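Local coordinates for protein extracellular ligand-binding receptor (Verminephrobacter eiseniae, PDB 4M88) that probably binds an amino acid outside the cytoplasmic membrane and delivers it to an ABC transporter, as a solute-binding protein of the leucine-binding family, at residues 72-77 with 97-102; 92-97 with 113-118; 123-128 with 228-233; 251-256 with 342-347. All blocks are in the same frame, centred on the assembly; numbering follows the deposited sequence.

Interaction 1 (72-77 with 97-102); sequences PLALIS and PVVVVN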
loop_
_atom_site.group_PDB
_atom_site.type_symbol
_atom_site.label_atom_id
_atom_site.label_comp_id
_atom_site.label_asym_id
_atom_site.label_seq_id
_atom_site.Cartn_x
_atom_site.Cartn_y
_atom_site.Cartn_z
ATOM N N PRO A 72 7.618 19.157 -10.500
ATOM C CA PRO A 72 7.924 18.424 -9.265
ATOM C C PRO A 72 9.148 17.531 -9.471
ATOM O O PRO A 72 9.394 17.087 -10.600
ATOM C CB PRO A 72 6.683 17.549 -9.064
ATOM C CG PRO A 72 6.196 17.278 -10.476
ATOM C CD PRO A 72 6.495 18.546 -11.245
ATOM N N LEU A 73 9.914 17.288 -8.410
ATOM C CA LEU A 73 11.012 16.320 -8.475
ATOM C C LEU A 73 10.431 14.922 -8.460
ATOM O O LEU A 73 10.968 14.000 -9.092
ATOM C CB LEU A 73 11.945 16.464 -7.269
ATOM C CG LEU A 73 13.089 17.467 -7.393
ATOM C CD1 LEU A 73 12.558 18.875 -7.462
ATOM C CD2 LEU A 73 14.051 17.322 -6.230
ATOM N N ALA A 74 9.339 14.770 -7.719
ATOM C CA ALA A 74 8.743 13.453 -7.520
ATOM C C ALA A 74 7.251 13.562 -7.326
ATOM O O ALA A 74 6.753 14.557 -6.782
ATOM C CB ALA A 74 9.367 12.754 -6.301
ATOM N N LEU A 75 6.547 12.531 -7.794
ATOM C CA LEU A 75 5.157 12.310 -7.439
ATOM C C LEU A 75 5.173 11.226 -6.377
ATOM O O LEU A 75 5.844 10.206 -6.537
ATOM C CB LEU A 75 4.358 11.847 -8.660
ATOM C CG LEU A 75 4.243 12.905 -9.755
ATOM C CD1 LEU A 75 3.519 12.345 -10.977
ATOM C CD2 LEU A 75 3.518 14.158 -9.245
ATOM N N ILE A 76 4.455 11.459 -5.286
ATOM C CA ILE A 76 4.554 10.574 -4.134
ATOM C C ILE A 76 3.336 9.683 -4.036
ATOM O O ILE A 76 2.213 10.178 -3.956
ATOM C CB ILE A 76 4.679 11.348 -2.810
ATOM C CG1 ILE A 76 5.801 12.381 -2.880
ATOM C CG2 ILE A 76 4.896 10.360 -1.637
ATOM C CD1 ILE A 76 7.154 11.771 -3.149
ATOM N N SER A 77 3.578 8.372 -4.065
ATOM C CA SER A 77 2.566 7.348 -3.770
ATOM C C SER A 77 1.193 7.553 -4.439
ATOM O O SER A 77 0.185 7.719 -3.750
ATOM C CB SER A 77 2.406 7.192 -2.250
ATOM O OG SER A 77 1.781 5.960 -1.938
ATOM N N PRO A 97 10.352 14.346 -16.953
ATOM C CA PRO A 97 11.456 14.443 -15.992
ATOM C C PRO A 97 10.953 14.386 -14.552
ATOM O O PRO A 97 10.889 15.397 -13.846
ATOM C CB PRO A 97 12.067 15.817 -16.292
ATOM C CG PRO A 97 10.918 16.627 -16.861
ATOM C CD PRO A 97 10.104 15.624 -17.650
ATOM N N VAL A 98 10.596 13.190 -14.114
ATOM C CA VAL A 98 10.043 13.026 -12.780
ATOM C C VAL A 98 10.333 11.610 -12.310
ATOM O O VAL A 98 10.619 10.728 -13.115
ATOM C CB VAL A 98 8.522 13.289 -12.791
ATOM C CG1 VAL A 98 7.769 12.119 -13.430
ATOM C CG2 VAL A 98 7.999 13.554 -11.372
ATOM N N VAL A 99 10.297 11.394 -11.002
ATOM C CA VAL A 99 10.333 10.042 -10.486
ATOM C C VAL A 99 9.049 9.838 -9.698
ATOM O O VAL A 99 8.509 10.794 -9.106
ATOM C CB VAL A 99 11.564 9.809 -9.604
ATOM C CG1 VAL A 99 11.567 10.763 -8.507
ATOM C CG2 VAL A 99 11.541 8.449 -9.025
ATOM N N VAL A 100 8.523 8.620 -9.739
ATOM C CA VAL A 100 7.318 8.300 -8.982
ATOM C C VAL A 100 7.750 7.395 -7.846
ATOM O O VAL A 100 8.367 6.360 -8.077
ATOM C CB VAL A 100 6.264 7.568 -9.835
ATOM C CG1 VAL A 100 5.026 7.283 -8.991
ATOM C CG2 VAL A 100 5.878 8.403 -11.052
ATOM N N VAL A 101 7.473 7.811 -6.618
ATOM C CA VAL A 101 7.976 7.089 -5.457
ATOM C C VAL A 101 6.815 6.440 -4.738
ATOM O O VAL A 101 5.961 7.125 -4.158
ATOM C CB VAL A 101 8.778 7.993 -4.508
ATOM C CG1 VAL A 101 9.195 7.224 -3.258
ATOM C CG2 VAL A 101 10.005 8.544 -5.224
ATOM N N ASN A 102 6.801 5.113 -4.818
ATOM C CA ASN A 102 5.738 4.254 -4.300
ATOM C C ASN A 102 4.488 4.269 -5.174
ATOM O O ASN A 102 4.238 5.218 -5.930
ATOM C CB ASN A 102 5.395 4.552 -2.835
ATOM C CG ASN A 102 4.827 3.333 -2.116
ATOM O OD1 ASN A 102 5.336 2.215 -2.277
ATOM N ND2 ASN A 102 3.756 3.532 -1.349
#
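L75 bonds to the neighbouring strand through both its N-H and its C=O: its N donates to V99 O at 2.9 Å, and its O takes V101 N in a nearly straight bond, 171° at the hydrogen. The pairing is parallel, the two short strand axes turned 23° from each other. It closes with S77 N to V101 O at 2.7 Å, and starts with a longer bond, V99 N to L73 O at 3.3 Å.

The tightest side-chain packing lies on the face that carries A74, V99, I76 and V101. CG1 of V99 stands between its own backbone N and carbonyl carbon (chi1 58°), and from there it reaches A74 CB at 3.7 Å. L315 and L319 of helix 312-321, with V298 of helix 286-303, close over this face. Packing on the L75 and V100 face is easier: L75 and V98 cross at about a right angle, CG to CG2 at 4.1 Å, and F64 of helix 57-68 touches L75. The loosest part is the entry, where P97 is exposed to solvent and P72 CG only brushes V98 CG2 at 4.2 Å.

The far end is polar yet buried. N102 ND2 gives S77 OG a bond of 3.2 Å, tilted from the amide plane, but its stronger partner is E290; OD1 accepts from the backbone N of both V121 and R122, which fixes the rotation of the amide. With helix 81-89 connecting the two strands, this is the parallel beta-alpha-beta crossover of the Rossmann-like domains of periplasmic binding proteins.

Interaction 2 (92-97 with 113-118); sequences LLDTAP and PGHPKF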
loop_
_atom_site.group_PDB
_atom_site.type_symbol
_atom_site.label_atom_id
_atom_site.label_comp_id
_atom_site.label_asym_id
_atom_site.label_seq_id
_atom_site.Cartn_x
_atom_site.Cartn_y
_atom_site.Cartn_z
ATOM N N LEU A 92 3.196 7.698 -19.857
ATOM C CA LEU A 92 3.354 9.075 -19.413
ATOM C C LEU A 92 4.755 9.351 -18.878
ATOM O O LEU A 92 5.244 10.474 -18.986
ATOM C CB LEU A 92 2.324 9.406 -18.333
ATOM C CG LEU A 92 0.867 9.317 -18.762
ATOM C CD1 LEU A 92 -0.041 9.696 -17.611
ATOM C CD2 LEU A 92 0.609 10.200 -19.978
ATOM N N LEU A 93 5.389 8.329 -18.303
ATOM C CA LEU A 93 6.705 8.499 -17.681
ATOM C C LEU A 93 7.882 8.489 -18.662
ATOM O O LEU A 93 8.987 8.893 -18.293
ATOM C CB LEU A 93 6.929 7.443 -16.590
ATOM C CG LEU A 93 6.004 7.572 -15.385
ATOM C CD1 LEU A 93 6.351 6.501 -14.342
ATOM C CD2 LEU A 93 6.141 8.967 -14.801
ATOM N N ASP A 94 7.660 8.038 -19.896
ATOM C CA ASP A 94 8.768 7.874 -20.848
ATOM C C ASP A 94 9.633 9.123 -21.062
ATOM O O ASP A 94 10.862 9.036 -21.136
ATOM C CB ASP A 94 8.254 7.369 -22.194
ATOM C CG ASP A 94 7.923 5.891 -22.170
ATOM O OD1 ASP A 94 7.969 5.274 -21.083
ATOM O OD2 ASP A 94 7.602 5.350 -23.241
ATOM N N THR A 95 9.003 10.287 -21.170
ATOM C CA THR A 95 9.770 11.508 -21.407
ATOM C C THR A 95 9.566 12.571 -20.327
ATOM O O THR A 95 10.082 13.694 -20.432
ATOM C CB THR A 95 9.456 12.110 -22.787
ATOM O OG1 THR A 95 8.035 12.136 -22.980
ATOM C CG2 THR A 95 10.091 11.267 -23.891
ATOM N N ALA A 96 8.820 12.229 -19.287
ATOM C CA ALA A 96 8.591 13.180 -18.203
ATOM C C ALA A 96 9.755 13.165 -17.213
ATOM O O ALA A 96 10.119 12.104 -16.696
ATOM C CB ALA A 96 7.275 12.877 -17.497
ATOM N N PRO A 97 10.352 14.346 -16.953
ATOM C CA PRO A 97 11.456 14.443 -15.992
ATOM C C PRO A 97 10.953 14.386 -14.552
ATOM O O PRO A 97 10.889 15.397 -13.846
ATOM C CB PRO A 97 12.067 15.817 -16.292
ATOM C CG PRO A 97 10.918 16.627 -16.861
ATOM C CD PRO A 97 10.104 15.624 -17.650
ATOM N N PRO A 113 6.116 -5.247 -16.016
ATOM C CA PRO A 113 7.481 -4.704 -15.962
ATOM C C PRO A 113 7.625 -3.393 -15.197
ATOM O O PRO A 113 8.760 -2.997 -14.910
ATOM C CB PRO A 113 7.804 -4.461 -17.436
ATOM C CG PRO A 113 6.475 -4.116 -18.029
ATOM C CD PRO A 113 5.497 -5.027 -17.336
ATOM N N GLY A 114 6.521 -2.725 -14.875
ATOM C CA GLY A 114 6.604 -1.422 -14.233
ATOM C C GLY A 114 7.258 -0.391 -15.138
ATOM O O GLY A 114 7.090 -0.423 -16.358
ATOM N N HIS A 115 8.026 0.515 -14.548
ATOM C CA HIS A 115 8.732 1.523 -15.331
ATOM C C HIS A 115 9.980 1.936 -14.576
ATOM O O HIS A 115 9.958 2.008 -13.343
ATOM C CB HIS A 115 7.835 2.743 -15.542
ATOM C CG HIS A 115 8.367 3.713 -16.545
ATOM N ND1 HIS A 115 9.294 4.684 -16.225
ATOM C CD2 HIS A 115 8.112 3.854 -17.866
ATOM C CE1 HIS A 115 9.584 5.385 -17.307
ATOM N NE2 HIS A 115 8.888 4.897 -18.318
ATOM N N PRO A 116 11.077 2.195 -15.304
ATOM C CA PRO A 116 12.322 2.524 -14.598
ATOM C C PRO A 116 12.273 3.827 -13.802
ATOM O O PRO A 116 13.172 4.053 -12.983
ATOM C CB PRO A 116 13.374 2.580 -15.722
ATOM C CG PRO A 116 12.589 2.660 -17.008
ATOM C CD PRO A 116 11.298 1.954 -16.741
ATOM N N LYS A 117 11.255 4.664 -14.005
ATOM C CA LYS A 117 11.116 5.870 -13.188
ATOM C C LYS A 117 10.145 5.681 -12.009
ATOM O O LYS A 117 9.876 6.613 -11.255
ATOM C CB LYS A 117 10.665 7.055 -14.056
ATOM C CG LYS A 117 11.695 7.481 -15.102
ATOM C CD LYS A 117 11.169 8.660 -15.913
ATOM C CE LYS A 117 12.095 8.984 -17.069
ATOM N NZ LYS A 117 11.534 10.099 -17.874
ATOM N N PHE A 118 9.635 4.463 -11.855
ATOM C CA PHE A 118 8.583 4.147 -10.889
ATOM C C PHE A 118 9.217 3.252 -9.816
ATOM O O PHE A 118 9.626 2.117 -10.106
ATOM C CB PHE A 118 7.460 3.430 -11.652
ATOM C CG PHE A 118 6.211 3.161 -10.852
ATOM C CD1 PHE A 118 5.953 3.822 -9.660
ATOM C CD2 PHE A 118 5.292 2.218 -11.314
ATOM C CE1 PHE A 118 4.779 3.560 -8.929
ATOM C CE2 PHE A 118 4.129 1.934 -10.598
ATOM C CZ PHE A 118 3.869 2.612 -9.396
#
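H115 lays its imidazole against L93 and points one nitrogen at D94. Its CG, anti to the backbone N (chi1 -169°), brings the root of the ring to L93, whose CB sits over one ring face, 3.6 Å from the centroid, a CH-pi contact; P116 CD lies over the opposite face. At the ring edge NE2 donates to D94 OD1 at 2.9 Å, within the ring plane, with carboxylate and imidazole nearly coplanar. The other nitrogen, ND1, accepts K117 N at 3.0 Å, so both nitrogens are used and the ring is held from turning. An alanine here would probably leave D94 OD1 and K117 N without their imidazole partners and open a gap beside L93.

K117 makes the second grip with an outstretched chain: every torsion beyond CG is close to 180°. This carries NZ into the bend of 92-97, where it donates to L93 O at 2.8 Å, almost on the line of that carbonyl, and to A96 O at 2.7 Å from above the carbonyl plane. A weak bond to D94 O adds to the set. The ammonium thus ties together the L93 and A96 carbonyls of this loop, while K91 forms a salt bridge with D94 OD2.

Two loops are joined in this way, one following helix 81-89 and the other preceding strand 118-119. H115 rests on L88 of that helix, L93 on M87 and on V100 of strand 99-101, and A96 on F64 and M68 of helix 57-68.

Interaction 3 (123-128 with 228-233); sequences AGDKQE and FVLSYV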
loop_
_atom_site.group_PDB
_atom_site.type_symbol
_atom_site.label_atom_id
_atom_site.label_comp_id
_atom_site.label_asym_id
_atom_site.label_seq_id
_atom_site.Cartn_x
_atom_site.Cartn_y
_atom_site.Cartn_z
ATOM N N ALA A 123 6.475 -3.638 -0.111
ATOM C CA ALA A 123 6.623 -4.945 -0.741
ATOM C C ALA A 123 5.444 -5.169 -1.684
ATOM O O ALA A 123 4.353 -4.606 -1.488
ATOM C CB ALA A 123 6.670 -6.044 0.315
ATOM N N GLY A 124 5.647 -5.983 -2.712
ATOM C CA GLY A 124 4.582 -6.221 -3.670
ATOM C C GLY A 124 3.518 -7.198 -3.186
ATOM O O GLY A 124 3.764 -7.987 -2.269
ATOM N N ASP A 125 2.338 -7.124 -3.802
ATOM C CA ASP A 125 1.261 -8.075 -3.553
ATOM C C ASP A 125 1.746 -9.509 -3.716
ATOM O O ASP A 125 1.297 -10.395 -2.991
ATOM C CB ASP A 125 0.078 -7.822 -4.502
ATOM C CG ASP A 125 -0.754 -6.612 -4.098
ATOM O OD1 ASP A 125 -0.365 -5.918 -3.134
ATOM O OD2 ASP A 125 -1.788 -6.356 -4.763
ATOM N N LYS A 126 2.672 -9.745 -4.645
ATOM C CA LYS A 126 3.103 -11.123 -4.897
ATOM C C LYS A 126 3.791 -11.725 -3.677
ATOM O O LYS A 126 3.497 -12.855 -3.258
ATOM C CB LYS A 126 4.014 -11.192 -6.123
ATOM C CG LYS A 126 4.503 -12.598 -6.453
ATOM C CD LYS A 126 5.155 -12.654 -7.829
ATOM C CE LYS A 126 5.837 -14.000 -8.043
ATOM N NZ LYS A 126 6.163 -14.197 -9.475
ATOM N N GLN A 127 4.700 -10.962 -3.087
ATOM C CA GLN A 127 5.399 -11.447 -1.910
ATOM C C GLN A 127 4.450 -11.553 -0.731
ATOM O O GLN A 127 4.548 -12.490 0.062
ATOM C CB GLN A 127 6.562 -10.545 -1.553
ATOM C CG GLN A 127 7.509 -11.220 -0.577
ATOM C CD GLN A 127 8.491 -10.250 0.028
ATOM O OE1 GLN A 127 8.657 -9.130 -0.456
ATOM N NE2 GLN A 127 9.150 -10.675 1.095
ATOM N N GLU A 128 3.531 -10.603 -0.603
ATOM C CA GLU A 128 2.527 -10.698 0.458
ATOM C C GLU A 128 1.653 -11.949 0.322
ATOM O O GLU A 128 1.362 -12.629 1.312
ATOM C CB GLU A 128 1.653 -9.443 0.499
ATOM C CG GLU A 128 2.453 -8.199 0.867
ATOM C CD GLU A 128 1.578 -7.041 1.323
ATOM O OE1 GLU A 128 0.347 -7.092 1.097
ATOM O OE2 GLU A 128 2.130 -6.087 1.921
ATOM N N PHE A 228 -7.833 -13.516 5.526
ATOM C CA PHE A 228 -6.524 -12.899 5.351
ATOM C C PHE A 228 -6.644 -11.778 4.337
ATOM O O PHE A 228 -7.328 -11.918 3.318
ATOM C CB PHE A 228 -5.493 -13.911 4.850
ATOM C CG PHE A 228 -5.487 -15.201 5.618
ATOM C CD1 PHE A 228 -4.963 -15.256 6.897
ATOM C CD2 PHE A 228 -5.996 -16.359 5.049
ATOM C CE1 PHE A 228 -4.956 -16.453 7.607
ATOM C CE2 PHE A 228 -5.994 -17.557 5.751
ATOM C CZ PHE A 228 -5.474 -17.598 7.029
ATOM N N VAL A 229 -5.994 -10.660 4.621
ATOM C CA VAL A 229 -6.041 -9.529 3.707
ATOM C C VAL A 229 -4.652 -8.957 3.544
ATOM O O VAL A 229 -3.784 -9.164 4.394
ATOM C CB VAL A 229 -6.989 -8.415 4.210
ATOM C CG1 VAL A 229 -8.390 -8.957 4.419
ATOM C CG2 VAL A 229 -6.454 -7.798 5.494
ATOM N N LEU A 230 -4.437 -8.237 2.444
ATOM C CA LEU A 230 -3.146 -7.621 2.177
ATOM C C LEU A 230 -3.077 -6.231 2.800
ATOM O O LEU A 230 -4.001 -5.814 3.504
ATOM C CB LEU A 230 -2.903 -7.545 0.667
ATOM C CG LEU A 230 -3.026 -8.873 -0.080
ATOM C CD1 LEU A 230 -2.705 -8.691 -1.567
ATOM C CD2 LEU A 230 -2.107 -9.904 0.534
ATOM N N SER A 231 -1.985 -5.518 2.527
ATOM C CA SER A 231 -1.698 -4.240 3.179
ATOM C C SER A 231 -2.593 -3.081 2.736
ATOM O O SER A 231 -2.079 -2.049 2.301
ATOM C CB SER A 231 -0.244 -3.844 2.925
ATOM O OG SER A 231 0.644 -4.683 3.626
ATOM N N TYR A 232 -3.911 -3.220 2.872
ATOM C CA TYR A 232 -4.814 -2.169 2.365
ATOM C C TYR A 232 -5.920 -1.693 3.305
ATOM O O TYR A 232 -6.720 -0.825 2.939
ATOM C CB TYR A 232 -5.398 -2.591 1.018
ATOM C CG TYR A 232 -4.291 -2.837 0.033
ATOM C CD1 TYR A 232 -3.481 -1.794 -0.383
ATOM C CD2 TYR A 232 -4.010 -4.118 -0.428
ATOM C CE1 TYR A 232 -2.435 -2.004 -1.257
ATOM C CE2 TYR A 232 -2.964 -4.339 -1.312
ATOM C CZ TYR A 232 -2.182 -3.282 -1.716
ATOM O OH TYR A 232 -1.143 -3.498 -2.590
ATOM N N VAL A 233 -5.965 -2.253 4.506
ATOM C CA VAL A 233 -6.959 -1.841 5.493
ATOM C C VAL A 233 -6.306 -1.764 6.865
ATOM O O VAL A 233 -5.264 -2.389 7.089
ATOM C CB VAL A 233 -8.152 -2.822 5.549
ATOM C CG1 VAL A 233 -8.947 -2.767 4.270
ATOM C CG2 VAL A 233 -7.673 -4.235 5.822
#
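D125 and E128, in the first turn of helix 125-138, reach across to L230, S231 and Y232 in the loop that leaves strand 227-229: a helix N-terminus set against the C-terminal end of a parallel strand, in the Rossmann-like fold of a periplasmic binding protein. The three side chains of the loop are met differently.

Y232 comes to D125 by its rim. Its OH donates to the syn lone pair of D125 OD1 at 2.6 Å, and that oxygen lies in the plane of the ring while the carboxylate itself is turned 76° from it. The same OH accepts from G106 N, and D125 OD2 holds a glycerol, probably from the crystallisation liquor, so both ends of this pair have a second partner.

L230 wedges between the two acids. Its side chain crosses that of D125 at about a right angle, CD1 lying 3.8 Å from D125 CG, whereas CD2 rests 3.8 Å from E128 CB. E128 runs extended beyond CG (chi2 -163°) and presents its carboxylate to S231. OE1 takes S231 N at 3.2 Å, on the syn side and 16° out of the carboxylate plane. S231 is the centre of an inverse gamma turn, closed by Y232 N to L230 O, which turns its N-H to E128 OE1.

Both acids are buried; the nearby helix N-terminus would probably help to stabilise their negative charge. S231 OG lies 2.7 Å from E128 OE2, but the backbone O of V253 is the stronger partner of that hydroxyl.

Interaction 4 (251-256 with 342-347); sequences GIVQAF and RYVNIG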
loop_
_atom_site.group_PDB
_atom_site.type_symbol
_atom_site.label_atom_id
_atom_site.label_comp_id
_atom_site.label_asym_id
_atom_site.label_seq_id
_atom_site.Cartn_x
_atom_site.Cartn_y
_atom_site.Cartn_z
ATOM N N GLY A 251 -6.188 -11.885 9.591
ATOM C CA GLY A 251 -4.772 -11.604 9.443
ATOM C C GLY A 251 -4.543 -10.529 8.400
ATOM O O GLY A 251 -5.126 -10.580 7.315
ATOM N N ILE A 252 -3.708 -9.547 8.727
ATOM C CA ILE A 252 -3.395 -8.461 7.809
ATOM C C ILE A 252 -1.905 -8.524 7.502
ATOM O O ILE A 252 -1.079 -8.451 8.411
ATOM C CB ILE A 252 -3.701 -7.081 8.426
ATOM C CG1 ILE A 252 -5.148 -7.001 8.902
ATOM C CG2 ILE A 252 -3.403 -5.963 7.423
ATOM C CD1 ILE A 252 -5.439 -5.750 9.725
ATOM N N VAL A 253 -1.556 -8.678 6.230
ATOM C CA VAL A 253 -0.142 -8.682 5.856
ATOM C C VAL A 253 0.316 -7.239 5.821
ATOM O O VAL A 253 -0.269 -6.415 5.107
ATOM C CB VAL A 253 0.082 -9.286 4.480
ATOM C CG1 VAL A 253 1.563 -9.434 4.219
ATOM C CG2 VAL A 253 -0.559 -10.621 4.424
ATOM N N GLN A 254 1.349 -6.923 6.593
ATOM C CA GLN A 254 1.831 -5.544 6.686
ATOM C C GLN A 254 3.092 -5.361 5.872
ATOM O O GLN A 254 3.972 -6.219 5.888
ATOM C CB GLN A 254 2.119 -5.173 8.137
ATOM C CG GLN A 254 0.935 -5.329 9.074
ATOM C CD GLN A 254 -0.125 -4.252 8.902
ATOM O OE1 GLN A 254 -0.324 -3.705 7.808
ATOM N NE2 GLN A 254 -0.820 -3.944 9.991
ATOM N N ALA A 255 3.187 -4.236 5.164
ATOM C CA ALA A 255 4.374 -3.935 4.370
ATOM C C ALA A 255 5.310 -3.015 5.142
ATOM O O ALA A 255 6.420 -2.720 4.687
ATOM C CB ALA A 255 3.983 -3.283 3.040
ATOM N N PHE A 256 4.865 -2.580 6.314
ATOM C CA PHE A 256 5.627 -1.625 7.115
ATOM C C PHE A 256 5.483 -2.016 8.574
ATOM O O PHE A 256 4.535 -2.738 8.921
ATOM C CB PHE A 256 5.051 -0.219 6.913
ATOM C CG PHE A 256 5.075 0.244 5.492
ATOM C CD1 PHE A 256 6.267 0.657 4.912
ATOM C CD2 PHE A 256 3.912 0.256 4.726
ATOM C CE1 PHE A 256 6.305 1.088 3.596
ATOM C CE2 PHE A 256 3.943 0.684 3.408
ATOM C CZ PHE A 256 5.145 1.103 2.843
ATOM N N ARG A 342 11.603 -5.821 0.810
ATOM C CA ARG A 342 11.040 -7.174 0.928
ATOM C C ARG A 342 10.461 -7.427 2.327
ATOM O O ARG A 342 10.267 -8.581 2.743
ATOM C CB ARG A 342 12.087 -8.232 0.584
ATOM C CG ARG A 342 12.271 -8.495 -0.918
ATOM C CD ARG A 342 12.968 -9.859 -1.157
ATOM N NE ARG A 342 12.050 -10.885 -1.660
ATOM C CZ ARG A 342 11.914 -12.107 -1.145
ATOM N NH1 ARG A 342 12.642 -12.481 -0.099
ATOM N NH2 ARG A 342 11.046 -12.959 -1.678
ATOM N N TYR A 343 10.184 -6.351 3.054
ATOM C CA TYR A 343 9.581 -6.466 4.383
ATOM C C TYR A 343 8.119 -6.907 4.276
ATOM O O TYR A 343 7.303 -6.240 3.662
ATOM C CB TYR A 343 9.667 -5.128 5.139
ATOM C CG TYR A 343 9.077 -5.153 6.542
ATOM C CD1 TYR A 343 9.897 -5.213 7.659
ATOM C CD2 TYR A 343 7.697 -5.107 6.747
ATOM C CE1 TYR A 343 9.362 -5.236 8.942
ATOM C CE2 TYR A 343 7.155 -5.136 8.022
ATOM C CZ TYR A 343 7.993 -5.189 9.113
ATOM O OH TYR A 343 7.450 -5.222 10.382
ATOM N N VAL A 344 7.790 -8.033 4.900
ATOM C CA VAL A 344 6.401 -8.469 4.979
ATOM C C VAL A 344 6.195 -9.076 6.365
ATOM O O VAL A 344 7.006 -9.872 6.820
ATOM C CB VAL A 344 6.080 -9.509 3.880
ATOM C CG1 VAL A 344 4.869 -10.310 4.255
ATOM C CG2 VAL A 344 5.880 -8.837 2.520
ATOM N N ASN A 345 5.126 -8.685 7.051
ATOM C CA ASN A 345 4.917 -9.159 8.412
ATOM C C ASN A 345 3.419 -9.339 8.636
ATOM O O ASN A 345 2.641 -8.403 8.469
ATOM C CB ASN A 345 5.490 -8.141 9.407
ATOM C CG ASN A 345 5.607 -8.689 10.823
ATOM O OD1 ASN A 345 5.210 -9.819 11.109
ATOM N ND2 ASN A 345 6.169 -7.885 11.715
ATOM N N ILE A 346 3.007 -10.547 8.996
ATOM C CA ILE A 346 1.579 -10.784 9.142
ATOM C C ILE A 346 1.135 -10.507 10.560
ATOM O O ILE A 346 1.664 -11.097 11.506
ATOM C CB ILE A 346 1.213 -12.226 8.799
ATOM C CG1 ILE A 346 1.617 -12.545 7.364
ATOM C CG2 ILE A 346 -0.277 -12.444 8.996
ATOM C CD1 ILE A 346 1.326 -13.969 6.970
ATOM N N GLY A 347 0.175 -9.600 10.707
ATOM C CA GLY A 347 -0.435 -9.351 12.001
ATOM C C GLY A 347 -1.769 -10.072 12.054
ATOM O O GLY A 347 -2.392 -10.285 11.017
HETATM O O HOH W 1 7.545 -3.649 2.590
HETATM O O HOH W 2 4.700 -4.770 10.959
#
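I252 and Q254 pair with G347 and N345 where an antiparallel strand, 345-349, is added to the otherwise parallel run of strands that ends at 250-254. Each forms a hydrogen-bonded pair: I252 N to G347 O at 2.7 Å and G347 N to I252 O at 2.9 Å, then Q254 N to N345 O at 2.7 Å with N345 N returning to Q254 O. Between them V253 and I346 make a non-hydrogen-bonded pair. On the V253 face its two methyls part: CG2 lies against I346 CG1, while CG1 presses on V344 CG1 at 3.4 Å, tighter than a usual carbon contact. Q254 bends at chi2 and sends its amide elsewhere, NE2 bonding to E286 and Y357.

Y343 works past the end of the pairing. With CG anti to the backbone N (chi1 -179°), its ring reaches the backbone of A255 and F256, CD2 at 3.4 Å from A255 O and CE2 at 3.6 Å from F256 C. N345 ND2 donates to its OH, and a water links OH to F256 O; another water bridges A255 O and Y343 O. An alanine in its place would probably leave N345 ND2 without that mate and open a gap beside A255 and F256.

The chain leaves this sheet after strand 250-254 and returns to it at 345, so two connections run side by side here, consistent with the interdomain hinge of two-domain type I periplasmic binding proteins.

In the fold
Interactions 1 and 2 belong to one domain, and interactions 3 and 4 to the other. Interaction 1 lies in the sheet core of the first domain, all but P97 buried and held largely by backbone bonds; interaction 2, about 10 Å away between centres, is partly buried, in loops nearer the surface, and relies on charged and polar side chains. They share P97 and join through V100 N and K117 O. Interactions 3 and 4, centres about 7 Å apart, meet at neighbouring strands 227-229 and 250-254 through V229 N and G251 O. There interaction 4 repeats the backbone pairing of interaction 1, antiparallel instead of parallel, whereas interaction 3 buries two acids at a helix end.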